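Local coordinates for protein separin (Saccharomyces cerevisiae, PDB 5U1T) that cleaves the Scc1 subunit of cohesin as a caspase-like cysteine protease, triggering chromosome segregation at the onset of anaphase, at residues A[1455-1460]-A[1476-1481]; A[1414-1419]-A[1431-1436]. All blocks are in the same frame, centred on the assembly; numbering follows the deposited sequence.

Interaction 1 of 2, residues A[1455-1460]-A[1476-1481]; sequences TLLKML and QYVRSK
Val1478 sits against two consecutive leucines of helix 1453-1461, one methyl branch given to each. On one flank Leu1456 turns CD1 to the branch point of the valine, 3.3 Å from Val1478 CB, and to CG1; on the other, CG2 meets Leu1457, with Leu1457 CD2 at 3.5 Å from Val1478 CG2. The valine torsion (chi1 55°) sets this division: CG1 lies between the backbone N and the carbonyl carbon, while CG2 swings to the far side from N. Both leucines approach Val1478 at a slant. Leu1456 uses its second methyl as well, CD2 lying 4.0 Å from Tyr1477 CB; here the two side chains cross at about a right angle, and the phenol ring leads away from the helix, with Gln1476 CG over the centre of one of its faces. All the contacts between the segments are between apolar side-chain carbons, and no hydrogen bond spans them. Val1478 also packs on Ile1483 of the short helix 1480-1483, next to which Arg1479 takes the N-cap position and forms a salt bridge with Glu1453. The arrangement thus joins the loop that follows strand 1465-1469 to helix 1453-1461, which precedes that strand, with Tyr1477 reaching Tyr1468.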
loop_
_atom_site.group_PDB
_atom_site.type_symbol
_atom_site.label_atom_id
_atom_site.label_comp_id
_atom_site.label_asym_id
_atom_site.label_seq_id
_atom_site.Cartn_x
_atom_site.Cartn_y
_atom_site.Cartn_z
ATOM N N THR A 1455 26.356 -26.625 22.638
ATOM C CA THR A 1455 27.191 -27.136 23.723
ATOM C C THR A 1455 27.579 -26.015 24.696
ATOM O O THR A 1455 27.745 -26.263 25.899
ATOM C CB THR A 1455 28.471 -27.863 23.199
ATOM O OG1 THR A 1455 29.262 -26.969 22.405
ATOM C CG2 THR A 1455 28.088 -29.065 22.343
ATOM N N LEU A 1456 27.712 -24.781 24.221
ATOM C CA LEU A 1456 28.032 -23.747 25.194
ATOM C C LEU A 1456 26.746 -23.156 25.765
ATOM O O LEU A 1456 26.760 -22.560 26.833
ATOM C CB LEU A 1456 28.953 -22.660 24.616
ATOM C CG LEU A 1456 28.739 -22.024 23.253
ATOM C CD1 LEU A 1456 27.375 -21.427 23.206
ATOM C CD2 LEU A 1456 29.795 -20.957 23.007
ATOM N N LEU A 1457 25.630 -23.337 25.065
ATOM C CA LEU A 1457 24.352 -22.988 25.660
ATOM C C LEU A 1457 24.111 -23.880 26.875
ATOM O O LEU A 1457 23.579 -23.432 27.887
ATOM C CB LEU A 1457 23.217 -23.119 24.646
ATOM C CG LEU A 1457 23.080 -21.890 23.746
ATOM C CD1 LEU A 1457 21.900 -22.031 22.833
ATOM C CD2 LEU A 1457 22.943 -20.618 24.562
ATOM N N LYS A 1458 24.519 -25.143 26.783
ATOM C CA LYS A 1458 24.367 -26.046 27.918
ATOM C C LYS A 1458 25.502 -25.751 28.884
ATOM O O LYS A 1458 25.318 -25.822 30.093
ATOM C CB LYS A 1458 24.316 -27.533 27.471
ATOM C CG LYS A 1458 25.612 -28.377 27.528
ATOM C CD LYS A 1458 25.381 -29.775 26.913
ATOM C CE LYS A 1458 24.531 -29.662 25.624
ATOM N NZ LYS A 1458 24.412 -30.889 24.751
ATOM N N MET A 1459 26.660 -25.367 28.360
ATOM C CA MET A 1459 27.749 -24.943 29.233
ATOM C C MET A 1459 27.308 -23.809 30.143
ATOM O O MET A 1459 27.520 -23.854 31.347
ATOM C CB MET A 1459 28.957 -24.488 28.428
ATOM C CG MET A 1459 29.940 -25.574 28.083
ATOM S SD MET A 1459 31.385 -24.817 27.321
ATOM C CE MET A 1459 32.605 -26.113 27.577
ATOM N N LEU A 1460 26.683 -22.797 29.556
ATOM C CA LEU A 1460 26.299 -21.609 30.304
ATOM C C LEU A 1460 25.276 -21.903 31.382
ATOM O O LEU A 1460 25.400 -21.418 32.503
ATOM C CB LEU A 1460 25.746 -20.537 29.370
ATOM C CG LEU A 1460 26.782 -19.930 28.438
ATOM C CD1 LEU A 1460 26.096 -19.186 27.296
ATOM C CD2 LEU A 1460 27.718 -19.030 29.224
ATOM N N GLN A 1476 30.319 -15.412 17.974
ATOM C CA GLN A 1476 30.537 -16.125 16.731
ATOM C C GLN A 1476 30.140 -17.613 16.844
ATOM O O GLN A 1476 30.108 -18.326 15.843
ATOM C CB GLN A 1476 32.003 -15.974 16.299
ATOM C CG GLN A 1476 33.029 -16.533 17.296
ATOM C CD GLN A 1476 33.491 -15.525 18.343
ATOM O OE1 GLN A 1476 32.686 -14.949 19.071
ATOM N NE2 GLN A 1476 34.796 -15.313 18.418
ATOM N N TYR A 1477 29.816 -18.065 18.056
ATOM C CA TYR A 1477 29.422 -19.456 18.286
ATOM C C TYR A 1477 28.032 -19.589 18.915
ATOM O O TYR A 1477 27.538 -20.696 19.080
ATOM C CB TYR A 1477 30.447 -20.175 19.184
ATOM C CG TYR A 1477 31.885 -19.926 18.797
ATOM C CD1 TYR A 1477 32.331 -20.159 17.498
ATOM C CD2 TYR A 1477 32.785 -19.423 19.718
ATOM C CE1 TYR A 1477 33.642 -19.921 17.140
ATOM C CE2 TYR A 1477 34.091 -19.178 19.371
ATOM C CZ TYR A 1477 34.517 -19.430 18.087
ATOM O OH TYR A 1477 35.826 -19.179 17.749
ATOM N N VAL A 1478 27.405 -18.481 19.283
ATOM C CA VAL A 1478 26.066 -18.541 19.864
ATOM C C VAL A 1478 25.390 -17.190 19.769
ATOM O O VAL A 1478 25.991 -16.160 20.065
ATOM C CB VAL A 1478 26.098 -18.996 21.325
ATOM C CG1 VAL A 1478 27.013 -18.110 22.149
ATOM C CG2 VAL A 1478 24.698 -19.046 21.907
ATOM N N ARG A 1479 24.137 -17.199 19.333
ATOM C CA ARG A 1479 23.425 -15.969 19.032
ATOM C C ARG A 1479 23.019 -15.225 20.289
ATOM O O ARG A 1479 22.775 -15.841 21.329
ATOM C CB ARG A 1479 22.189 -16.276 18.196
ATOM C CG ARG A 1479 22.506 -16.848 16.831
ATOM C CD ARG A 1479 21.259 -17.371 16.185
ATOM N NE ARG A 1479 20.874 -18.677 16.711
ATOM C CZ ARG A 1479 19.664 -19.203 16.557
ATOM N NH1 ARG A 1479 19.374 -20.402 17.051
ATOM N NH2 ARG A 1479 18.737 -18.509 15.909
ATOM N N SER A 1480 22.951 -13.900 20.176
ATOM C CA SER A 1480 22.512 -13.026 21.260
ATOM C C SER A 1480 21.172 -13.518 21.821
ATOM O O SER A 1480 20.944 -13.509 23.028
ATOM C CB SER A 1480 22.391 -11.569 20.762
ATOM O OG SER A 1480 23.559 -11.109 20.076
ATOM N N LYS A 1481 20.314 -13.984 20.919
ATOM C CA LYS A 1481 18.926 -14.352 21.208
ATOM C C LYS A 1481 18.740 -15.456 22.229
ATOM O O LYS A 1481 17.843 -15.387 23.069
ATOM C CB LYS A 1481 18.246 -14.785 19.911
ATOM C CG LYS A 1481 18.476 -13.815 18.777
ATOM C CD LYS A 1481 17.354 -12.785 18.707
ATOM C CE LYS A 1481 15.997 -13.446 18.443
ATOM N NZ LYS A 1481 14.917 -12.437 18.206
#

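Interaction 2 of 2, residues A[1414-1419]-A[1431-1436]; sequences MILNPN and GMFQKI
In the beta-alpha-beta unit made by strand 1412-1416, helix 1423-1436 and strand 1444-1447, a Met-aromatic contact pins helix to sheet: Met1414 lays its thioether over one face of the Phe1433 ring. The sulfur stands toward the ring's attached end, with Met1414 SD 3.5 Å from Phe1433 CG, and its line to the centroid leans 28° from the ring normal. The terminal methyl goes further in. Met1414 CE lies 3.6 Å from the Phe1433 ring centroid, only 14° off the normal, a CH-pi contact near the middle of the face. A bend at the last torsion of the methionine (chi3 37°) carries the methyl over the ring instead of letting the chain run on past it. Leu1416, two residues along the strand and pointing to the same helix, has its CD2 4.0 Å from Phe1433 CD2, so the two strand side chains meet the ring from opposite sides of its plane, Met1414 over the face and Leu1416 obliquely near one corner. Strand 1412-1416 lies inside the mixed sheet of the caspase-like protease domain, pairing in parallel with 1444-1447 on one side and 1465-1469 on the other, and the helix covers one face of that sheet. Phe1433 accordingly reaches beyond its own unit to Val1467, while Met1414 and Leu1416 also rest on Leu1445 and Met1447. Ile1415, between them, points away from this helix and packs on Phe1466 and Tyr1468. After the strand, Asn1417 OD1 accepts a hydrogen bond from Leu1422 N, just before the helix begins.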
loop_
_atom_site.group_PDB
_atom_site.type_symbol
_atom_site.label_atom_id
_atom_site.label_comp_id
_atom_site.label_asym_id
_atom_site.label_seq_id
_atom_site.Cartn_x
_atom_site.Cartn_y
_atom_site.Cartn_z
ATOM N N MET A 1414 35.045 -24.599 30.339
ATOM C CA MET A 1414 36.082 -23.738 29.806
ATOM C C MET A 1414 36.227 -23.890 28.318
ATOM O O MET A 1414 35.986 -24.957 27.755
ATOM C CB MET A 1414 37.411 -24.022 30.472
ATOM C CG MET A 1414 37.508 -25.414 31.002
ATOM S SD MET A 1414 38.768 -25.494 32.268
ATOM C CE MET A 1414 38.498 -23.904 33.040
ATOM N N ILE A 1415 36.619 -22.794 27.687
ATOM C CA ILE A 1415 36.853 -22.748 26.258
ATOM C C ILE A 1415 38.203 -22.067 26.054
ATOM O O ILE A 1415 38.463 -21.023 26.641
ATOM C CB ILE A 1415 35.719 -22.002 25.532
ATOM C CG1 ILE A 1415 34.382 -22.691 25.816
ATOM C CG2 ILE A 1415 35.991 -21.912 24.047
ATOM C CD1 ILE A 1415 33.193 -21.976 25.274
ATOM N N LEU A 1416 39.078 -22.666 25.259
ATOM C CA LEU A 1416 40.432 -22.143 25.119
ATOM C C LEU A 1416 40.875 -22.089 23.664
ATOM O O LEU A 1416 40.989 -23.128 23.022
ATOM C CB LEU A 1416 41.406 -22.996 25.927
ATOM C CG LEU A 1416 42.846 -22.501 25.986
ATOM C CD1 LEU A 1416 42.866 -21.068 26.475
ATOM C CD2 LEU A 1416 43.679 -23.393 26.898
ATOM N N ASN A 1417 41.112 -20.884 23.147
ATOM C CA ASN A 1417 41.608 -20.700 21.779
ATOM C C ASN A 1417 40.684 -21.373 20.758
ATOM O O ASN A 1417 41.123 -22.216 19.978
ATOM C CB ASN A 1417 43.048 -21.248 21.673
ATOM C CG ASN A 1417 43.702 -20.988 20.317
ATOM O OD1 ASN A 1417 43.294 -20.108 19.573
ATOM N ND2 ASN A 1417 44.740 -21.758 20.009
ATOM N N PRO A 1418 39.394 -20.983 20.744
ATOM C CA PRO A 1418 38.392 -21.704 19.949
ATOM C C PRO A 1418 38.630 -21.567 18.461
ATOM O O PRO A 1418 37.787 -21.979 17.677
ATOM C CB PRO A 1418 37.065 -21.024 20.330
ATOM C CG PRO A 1418 37.386 -20.055 21.428
ATOM C CD PRO A 1418 38.839 -19.738 21.300
ATOM N N ASN A 1419 39.758 -20.996 18.071
ATOM C CA ASN A 1419 39.962 -20.633 16.685
ATOM C C ASN A 1419 41.424 -20.743 16.283
ATOM O O ASN A 1419 41.808 -20.297 15.203
ATOM C CB ASN A 1419 39.444 -19.215 16.453
ATOM C CG ASN A 1419 39.171 -18.914 14.991
ATOM O OD1 ASN A 1419 38.066 -19.160 14.478
ATOM N ND2 ASN A 1419 40.171 -18.355 14.312
ATOM N N GLY A 1431 47.814 -26.557 30.444
ATOM C CA GLY A 1431 48.111 -27.265 31.676
ATOM C C GLY A 1431 47.009 -27.319 32.718
ATOM O O GLY A 1431 46.450 -28.389 32.958
ATOM N N MET A 1432 46.700 -26.178 33.339
ATOM C CA MET A 1432 45.720 -26.129 34.429
ATOM C C MET A 1432 44.303 -26.553 34.013
ATOM O O MET A 1432 43.606 -27.230 34.774
ATOM C CB MET A 1432 45.676 -24.723 35.038
ATOM C CG MET A 1432 44.473 -24.467 35.935
ATOM S SD MET A 1432 44.311 -22.736 36.406
ATOM C CE MET A 1432 45.550 -22.637 37.699
ATOM N N PHE A 1433 43.878 -26.166 32.811
ATOM C CA PHE A 1433 42.512 -26.458 32.377
ATOM C C PHE A 1433 42.288 -27.959 32.208
ATOM O O PHE A 1433 41.305 -28.506 32.712
ATOM C CB PHE A 1433 42.178 -25.723 31.070
ATOM C CG PHE A 1433 41.851 -24.264 31.258
ATOM C CD1 PHE A 1433 41.979 -23.657 32.507
ATOM C CD2 PHE A 1433 41.404 -23.497 30.191
ATOM C CE1 PHE A 1433 41.671 -22.305 32.684
ATOM C CE2 PHE A 1433 41.098 -22.147 30.365
ATOM C CZ PHE A 1433 41.231 -21.554 31.611
ATOM N N GLN A 1434 43.206 -28.627 31.516
ATOM C CA GLN A 1434 43.060 -30.056 31.259
ATOM C C GLN A 1434 43.134 -30.848 32.562
ATOM O O GLN A 1434 42.652 -31.978 32.637
ATOM C CB GLN A 1434 44.134 -30.542 30.287
ATOM C CG GLN A 1434 45.516 -30.609 30.929
ATOM C CD GLN A 1434 46.606 -31.042 29.969
ATOM O OE1 GLN A 1434 46.428 -30.993 28.745
ATOM N NE2 GLN A 1434 47.750 -31.470 30.521
ATOM N N LYS A 1435 43.754 -30.255 33.580
ATOM C CA LYS A 1435 43.848 -30.879 34.893
ATOM C C LYS A 1435 42.523 -30.788 35.623
ATOM O O LYS A 1435 42.107 -31.720 36.302
ATOM C CB LYS A 1435 44.938 -30.222 35.733
ATOM C CG LYS A 1435 46.343 -30.551 35.296
ATOM C CD LYS A 1435 47.326 -29.675 36.048
ATOM C CE LYS A 1435 48.768 -30.121 35.848
ATOM N NZ LYS A 1435 49.708 -29.136 36.455
ATOM N N ILE A 1436 41.856 -29.653 35.482
ATOM C CA ILE A 1436 40.585 -29.459 36.157
ATOM C C ILE A 1436 39.501 -30.386 35.590
ATOM O O ILE A 1436 38.676 -30.896 36.342
ATOM C CB ILE A 1436 40.148 -27.991 36.093
ATOM C CG1 ILE A 1436 40.981 -27.192 37.109
ATOM C CG2 ILE A 1436 38.689 -27.870 36.432
ATOM C CD1 ILE A 1436 40.826 -25.688 37.041
#

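The centres of the two contacts lie about 17 Å apart in the C50 peptidase region, interaction 2 finishing before interaction 1 starts along the chain. Strand 1412-1416 stands between them: helix 1423-1436 packs on one face of the sheet and helix 1453-1461 on the other, where Met1459 CE comes within 3.6 Å of Met1414 O. They meet again beyond the strand ends, Tyr1477 OH lying 3.4 Å from Pro1418 CB. Both successive crossovers are thus packed against the same parallel strands. Interaction 1 is nearer the catalytic region: the side chain of Tyr1477 is about 12 Å from that of Cys1497, the probable active-site residue.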